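Local coordinates for protein putative adenosine kinase (Schistosoma mansoni, PDB 3VAS) that probably catalyses the phosphorylation of adenosine to AMP, as an adenosine kinase of the ribokinase-like pfkB family that is captured with adenosine bound, at residues T257-A262 against S297-F302; L289-S294 against K334-S339. All blocks are in the same frame, centred on the assembly; numbering follows the deposited sequence.

Contact 1. Residues T257-A262 against S297-F302; sequences TVHATA and SEIHQF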
loop_
_atom_site.group_PDB
_atom_site.type_symbol
_atom_site.label_atom_id
_atom_site.label_comp_id
_atom_site.label_asym_id
_atom_site.label_seq_id
_atom_site.Cartn_x
_atom_site.Cartn_y
_atom_site.Cartn_z
ATOM N N THR A 257 2.097 -11.818 -20.529
ATOM C CA THR A 257 2.491 -10.591 -19.842
ATOM C C THR A 257 2.634 -10.708 -18.323
ATOM O O THR A 257 3.646 -10.280 -17.765
ATOM C CB THR A 257 1.549 -9.418 -20.201
ATOM O OG1 THR A 257 1.405 -9.342 -21.627
ATOM C CG2 THR A 257 2.116 -8.105 -19.690
ATOM N N VAL A 258 1.642 -11.297 -17.661
ATOM C CA VAL A 258 1.646 -11.344 -16.201
ATOM C C VAL A 258 2.740 -12.261 -15.639
ATOM O O VAL A 258 3.465 -11.871 -14.725
ATOM C CB VAL A 258 0.264 -11.713 -15.622
ATOM C CG1 VAL A 258 0.323 -11.742 -14.110
ATOM C CG2 VAL A 258 -0.787 -10.709 -16.093
ATOM N N HIS A 259 2.864 -13.463 -16.197
ATOM C CA HIS A 259 3.961 -14.363 -15.846
ATOM C C HIS A 259 5.319 -13.755 -16.199
ATOM O O HIS A 259 6.256 -13.806 -15.402
ATOM C CB HIS A 259 3.801 -15.719 -16.543
ATOM C CG HIS A 259 2.720 -16.577 -15.962
ATOM N ND1 HIS A 259 2.985 -17.732 -15.256
ATOM C CD2 HIS A 259 1.372 -16.446 -15.979
ATOM C CE1 HIS A 259 1.845 -18.279 -14.867
ATOM N NE2 HIS A 259 0.852 -17.520 -15.294
ATOM N N ALA A 260 5.419 -13.181 -17.396
ATOM C CA ALA A 260 6.657 -12.545 -17.840
ATOM C C ALA A 260 7.074 -11.398 -16.916
ATOM O O ALA A 260 8.256 -11.223 -16.630
ATOM C CB ALA A 260 6.523 -12.053 -19.279
ATOM N N THR A 261 6.100 -10.625 -16.449
ATOM C CA THR A 261 6.376 -9.521 -15.534
ATOM C C THR A 261 6.928 -10.034 -14.207
ATOM O O THR A 261 7.881 -9.473 -13.662
ATOM C CB THR A 261 5.112 -8.672 -15.273
ATOM O OG1 THR A 261 4.744 -7.976 -16.470
ATOM C CG2 THR A 261 5.359 -7.659 -14.164
ATOM N N ALA A 262 6.328 -11.108 -13.697
ATOM C CA ALA A 262 6.764 -11.700 -12.435
ATOM C C ALA A 262 8.215 -12.159 -12.537
ATOM O O ALA A 262 9.022 -11.902 -11.644
ATOM C CB ALA A 262 5.856 -12.862 -12.049
ATOM N N SER A 297 13.223 -21.075 -11.049
ATOM C CA SER A 297 12.992 -21.082 -12.491
ATOM C C SER A 297 11.499 -21.054 -12.804
ATOM O O SER A 297 11.089 -20.648 -13.891
ATOM C CB SER A 297 13.638 -22.310 -13.139
ATOM O OG SER A 297 12.906 -23.494 -12.849
ATOM N N GLU A 298 10.688 -21.477 -11.840
ATOM C CA GLU A 298 9.257 -21.639 -12.066
ATOM C C GLU A 298 8.388 -20.577 -11.393
ATOM O O GLU A 298 8.777 -19.949 -10.402
ATOM C CB GLU A 298 8.806 -23.026 -11.616
ATOM C CG GLU A 298 9.375 -24.162 -12.446
ATOM C CD GLU A 298 9.006 -25.525 -11.889
ATOM O OE1 GLU A 298 8.990 -25.679 -10.647
ATOM O OE2 GLU A 298 8.728 -26.439 -12.693
ATOM N N ILE A 299 7.198 -20.394 -11.946
ATOM C CA ILE A 299 6.209 -19.489 -11.384
ATOM C C ILE A 299 5.039 -20.303 -10.829
ATOM O O ILE A 299 4.384 -21.045 -11.565
ATOM C CB ILE A 299 5.743 -18.461 -12.436
ATOM C CG1 ILE A 299 6.875 -17.462 -12.713
ATOM C CG2 ILE A 299 4.495 -17.735 -11.967
ATOM C CD1 ILE A 299 6.582 -16.484 -13.817
ATOM N N HIS A 300 4.793 -20.177 -9.529
ATOM C CA HIS A 300 3.800 -21.007 -8.859
ATOM C C HIS A 300 2.444 -20.320 -8.734
ATOM O O HIS A 300 2.368 -19.119 -8.490
ATOM C CB HIS A 300 4.285 -21.398 -7.460
ATOM C CG HIS A 300 5.667 -21.969 -7.435
ATOM N ND1 HIS A 300 5.966 -23.219 -7.935
ATOM C CD2 HIS A 300 6.832 -21.461 -6.969
ATOM C CE1 HIS A 300 7.257 -23.454 -7.780
ATOM N NE2 HIS A 300 7.805 -22.405 -7.193
ATOM N N GLN A 301 1.379 -21.098 -8.896
ATOM C CA GLN A 301 0.034 -20.644 -8.584
ATOM C C GLN A 301 -0.307 -21.024 -7.149
ATOM O O GLN A 301 0.118 -22.066 -6.654
ATOM C CB GLN A 301 -0.994 -21.307 -9.495
ATOM C CG GLN A 301 -0.804 -21.105 -10.974
ATOM C CD GLN A 301 -1.816 -21.912 -11.772
ATOM O OE1 GLN A 301 -2.973 -21.514 -11.918
ATOM N NE2 GLN A 301 -1.386 -23.062 -12.274
ATOM N N PHE A 302 -1.089 -20.179 -6.490
ATOM C CA PHE A 302 -1.570 -20.467 -5.147
ATOM C C PHE A 302 -3.072 -20.243 -5.156
ATOM O O PHE A 302 -3.537 -19.122 -5.377
ATOM C CB PHE A 302 -0.880 -19.553 -4.135
ATOM C CG PHE A 302 -1.340 -19.743 -2.712
ATOM C CD1 PHE A 302 -0.747 -20.694 -1.897
ATOM C CD2 PHE A 302 -2.349 -18.950 -2.181
ATOM C CE1 PHE A 302 -1.154 -20.858 -0.585
ATOM C CE2 PHE A 302 -2.763 -19.109 -0.868
ATOM C CZ PHE A 302 -2.164 -20.066 -0.070
#
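Ile299 points toward helix 257-267 and meets His259 and Ala262, one helical turn apart, as the chain runs into the short strand 300-302. This is helix-on-sheet packing in the alpha/beta domain of the ribokinase fold, at the edge where strand 300-302 pairs antiparallel with strand 287-293. No hydrogen bond joins the two segments, and the contact consists of van der Waals packing. Its purely apolar part is small: Ile299 CD1 lies 4.1 Å from Ala262 CB. With CG1 beside the backbone N (chi1 -71°) and the chain extended beyond it (chi2 175°), the delta methyl reaches the helix backbone, while the branch methyl stays behind for the imidazole. Packing of carbon against the histidine ring follows, the two side chains crossing at a slant. CG2 of Ile299 comes 3.6 Å from His259 ND1, approaching obliquely. The same histidine also rests on Leu290 of strand 287-293, and Val258 beside it leans on both Leu290 and helix 241-250, so this turn of the helix packs on the strand as well as on its neighbouring helix. The tightest spot lies at the helix backbone, where Ile299 CD1 sits 3.1 Å from the carbonyl oxygen His259 O.

Contact 2. Residues L289-S294 against K334-S339; sequences LLYTDS and KPMITS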
loop_
_atom_site.group_PDB
_atom_site.type_symbol
_atom_site.label_atom_id
_atom_site.label_comp_id
_atom_site.label_asym_id
_atom_site.label_seq_id
_atom_site.Cartn_x
_atom_site.Cartn_y
_atom_site.Cartn_z
ATOM N N LEU A 289 -3.145 -16.594 -7.154
ATOM C CA LEU A 289 -2.064 -15.628 -7.160
ATOM C C LEU A 289 -0.808 -16.323 -7.654
ATOM O O LEU A 289 -0.695 -17.549 -7.576
ATOM C CB LEU A 289 -1.854 -15.029 -5.761
ATOM C CG LEU A 289 -1.442 -15.936 -4.593
ATOM C CD1 LEU A 289 0.067 -16.147 -4.545
ATOM C CD2 LEU A 289 -1.933 -15.358 -3.278
ATOM N N LEU A 290 0.129 -15.534 -8.161
ATOM C CA LEU A 290 1.394 -16.053 -8.653
ATOM C C LEU A 290 2.513 -15.610 -7.725
ATOM O O LEU A 290 2.480 -14.506 -7.182
ATOM C CB LEU A 290 1.665 -15.549 -10.077
ATOM C CG LEU A 290 0.569 -15.817 -11.110
ATOM C CD1 LEU A 290 0.880 -15.127 -12.425
ATOM C CD2 LEU A 290 0.370 -17.318 -11.314
ATOM N N TYR A 291 3.500 -16.477 -7.536
ATOM C CA TYR A 291 4.715 -16.087 -6.837
ATOM C C TYR A 291 5.933 -16.796 -7.415
ATOM O O TYR A 291 5.829 -17.890 -7.963
ATOM C CB TYR A 291 4.604 -16.335 -5.328
ATOM C CG TYR A 291 4.560 -17.792 -4.909
ATOM C CD1 TYR A 291 5.728 -18.495 -4.638
ATOM C CD2 TYR A 291 3.349 -18.455 -4.762
ATOM C CE1 TYR A 291 5.689 -19.829 -4.243
ATOM C CE2 TYR A 291 3.300 -19.783 -4.373
ATOM C CZ TYR A 291 4.469 -20.463 -4.114
ATOM O OH TYR A 291 4.412 -21.784 -3.728
ATOM N N THR A 292 7.084 -16.145 -7.304
ATOM C CA THR A 292 8.358 -16.727 -7.698
ATOM C C THR A 292 9.433 -15.937 -6.978
ATOM O O THR A 292 9.137 -14.948 -6.305
ATOM C CB THR A 292 8.593 -16.625 -9.226
ATOM O OG1 THR A 292 9.767 -17.371 -9.600
ATOM C CG2 THR A 292 8.756 -15.165 -9.645
ATOM N N ASP A 293 10.678 -16.378 -7.106
ATOM C CA ASP A 293 11.810 -15.585 -6.653
ATOM C C ASP A 293 12.976 -15.753 -7.622
ATOM O O ASP A 293 12.939 -16.622 -8.494
ATOM C CB ASP A 293 12.211 -15.948 -5.221
ATOM C CG ASP A 293 12.551 -17.407 -5.067
ATOM O OD1 ASP A 293 13.719 -17.771 -5.318
ATOM O OD2 ASP A 293 11.646 -18.189 -4.699
ATOM N N SER A 294 14.001 -14.921 -7.474
ATOM C CA SER A 294 15.110 -14.890 -8.427
ATOM C C SER A 294 15.885 -16.205 -8.543
ATOM O O SER A 294 16.553 -16.442 -9.547
ATOM C CB SER A 294 16.062 -13.727 -8.120
ATOM O OG SER A 294 16.254 -13.561 -6.727
ATOM N N LYS A 334 7.512 -17.777 9.652
ATOM C CA LYS A 334 6.591 -18.730 9.038
ATOM C C LYS A 334 6.983 -18.942 7.576
ATOM O O LYS A 334 7.333 -17.991 6.889
ATOM C CB LYS A 334 5.151 -18.221 9.131
ATOM C CG LYS A 334 4.718 -17.802 10.528
ATOM C CD LYS A 334 4.763 -18.958 11.508
ATOM C CE LYS A 334 4.442 -18.479 12.915
ATOM N NZ LYS A 334 3.233 -17.609 12.912
ATOM N N PRO A 335 6.943 -20.196 7.101
ATOM C CA PRO A 335 7.300 -20.488 5.705
ATOM C C PRO A 335 6.381 -19.816 4.686
ATOM O O PRO A 335 5.315 -19.309 5.044
ATOM C CB PRO A 335 7.177 -22.016 5.611
ATOM C CG PRO A 335 6.426 -22.437 6.834
ATOM C CD PRO A 335 6.724 -21.419 7.887
ATOM N N MET A 336 6.812 -19.831 3.427
ATOM C CA MET A 336 6.132 -19.148 2.327
ATOM C C MET A 336 4.635 -19.440 2.224
ATOM O O MET A 336 3.824 -18.516 2.145
ATOM C CB MET A 336 6.808 -19.509 0.999
ATOM C CG MET A 336 6.152 -18.889 -0.220
ATOM S SD MET A 336 6.460 -17.120 -0.308
ATOM C CE MET A 336 5.357 -16.636 -1.633
ATOM N N ILE A 337 4.276 -20.720 2.215
ATOM C CA ILE A 337 2.883 -21.119 2.020
ATOM C C ILE A 337 2.000 -20.687 3.192
ATOM O O ILE A 337 0.899 -20.163 2.998
ATOM C CB ILE A 337 2.753 -22.640 1.796
ATOM C CG1 ILE A 337 3.536 -23.062 0.549
ATOM C CG2 ILE A 337 1.289 -23.042 1.657
ATOM C CD1 ILE A 337 2.972 -22.511 -0.745
ATOM N N THR A 338 2.495 -20.912 4.406
ATOM C CA THR A 338 1.805 -20.480 5.614
ATOM C C THR A 338 1.552 -18.973 5.568
ATOM O O THR A 338 0.464 -18.505 5.907
ATOM C CB THR A 338 2.623 -20.841 6.875
ATOM O OG1 THR A 338 2.757 -22.266 6.966
ATOM C CG2 THR A 338 1.950 -20.311 8.143
ATOM N N SER A 339 2.556 -18.222 5.125
ATOM C CA SER A 339 2.450 -16.767 5.036
ATOM C C SER A 339 1.421 -16.325 3.995
ATOM O O SER A 339 0.694 -15.350 4.208
ATOM C CB SER A 339 3.814 -16.145 4.732
ATOM O OG SER A 339 4.728 -16.361 5.795
#
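Pro335 O, just ahead of the Met336 and Ile337 that pack on Tyr291, is gripped twice by Ser339. Ser339 N bonds to it at 3.0 Å in the first helical turn, and Ser339 OG gives its proton to the same Pro335 O at 3.1 Å. The hydroxyl stands above the carbonyl plane, 51° out of it, and so bypasses the lone-pair directions. Pro335 occupies the N-cap position, and the two hydrogen bonds tie down the start of helix 336-351, from which the two apolar side chains reach the strand.

Met336 makes the larger of the two contacts. Its CG is anti to the backbone N (chi1 178°) and the chain bends at chi2, which carries the terminal methyl over one face of the Tyr291 ring. CE lies 3.9 Å from the ring centroid, a CH-pi contact, and comes nearest at Tyr291 CD1, 3.6 Å away. The sulfur follows in an oblique Met-aromatic approach, SD being 5.0 Å from the centroid of the Tyr291 ring. In the ribokinase fold this is helix-on-sheet packing: strand 287-293 pairs with strands 279-284 and 300-302, and helix 336-351 covers one face of that sheet. Met336 also touches Leu279 and Ile281 on strand 279-284, while the tyrosine ring is also met by the ring of His300, its plane turned by about 40°.

Ile337 works at the phenol end. Its side chain crosses that of Tyr291 at about a right angle and also touches Phe302. The bend at its chi2 brings Ile337 CD1 to 3.4 Å from Tyr291 OH, oblique to the ring, and to 4.2 Å from Tyr291 CZ.

Both contacts engage the same edge of the sheet, from opposite sides: contact 1 lays helix 257-267 against one face, contact 2 helix 336-351 against the other. Strands 287-293 and 300-302, neighbours in the sheet, bind them together, with Phe302 N 2.9 Å from Leu289 O and Glu298 O equally close to Thr292 OG1, both probable hydrogen bonds. Leu290 packs on Val258 and His259, whereas the next residue, Tyr291, turns to the other helix. Neither contact is fully core. Contact 1 is partly buried and rests on an aliphatic side chain against helix backbone and imidazole; contact 2 is a surface contact with none of its touching residues buried, and relies on sulfur and methyl groups meeting a phenol ring.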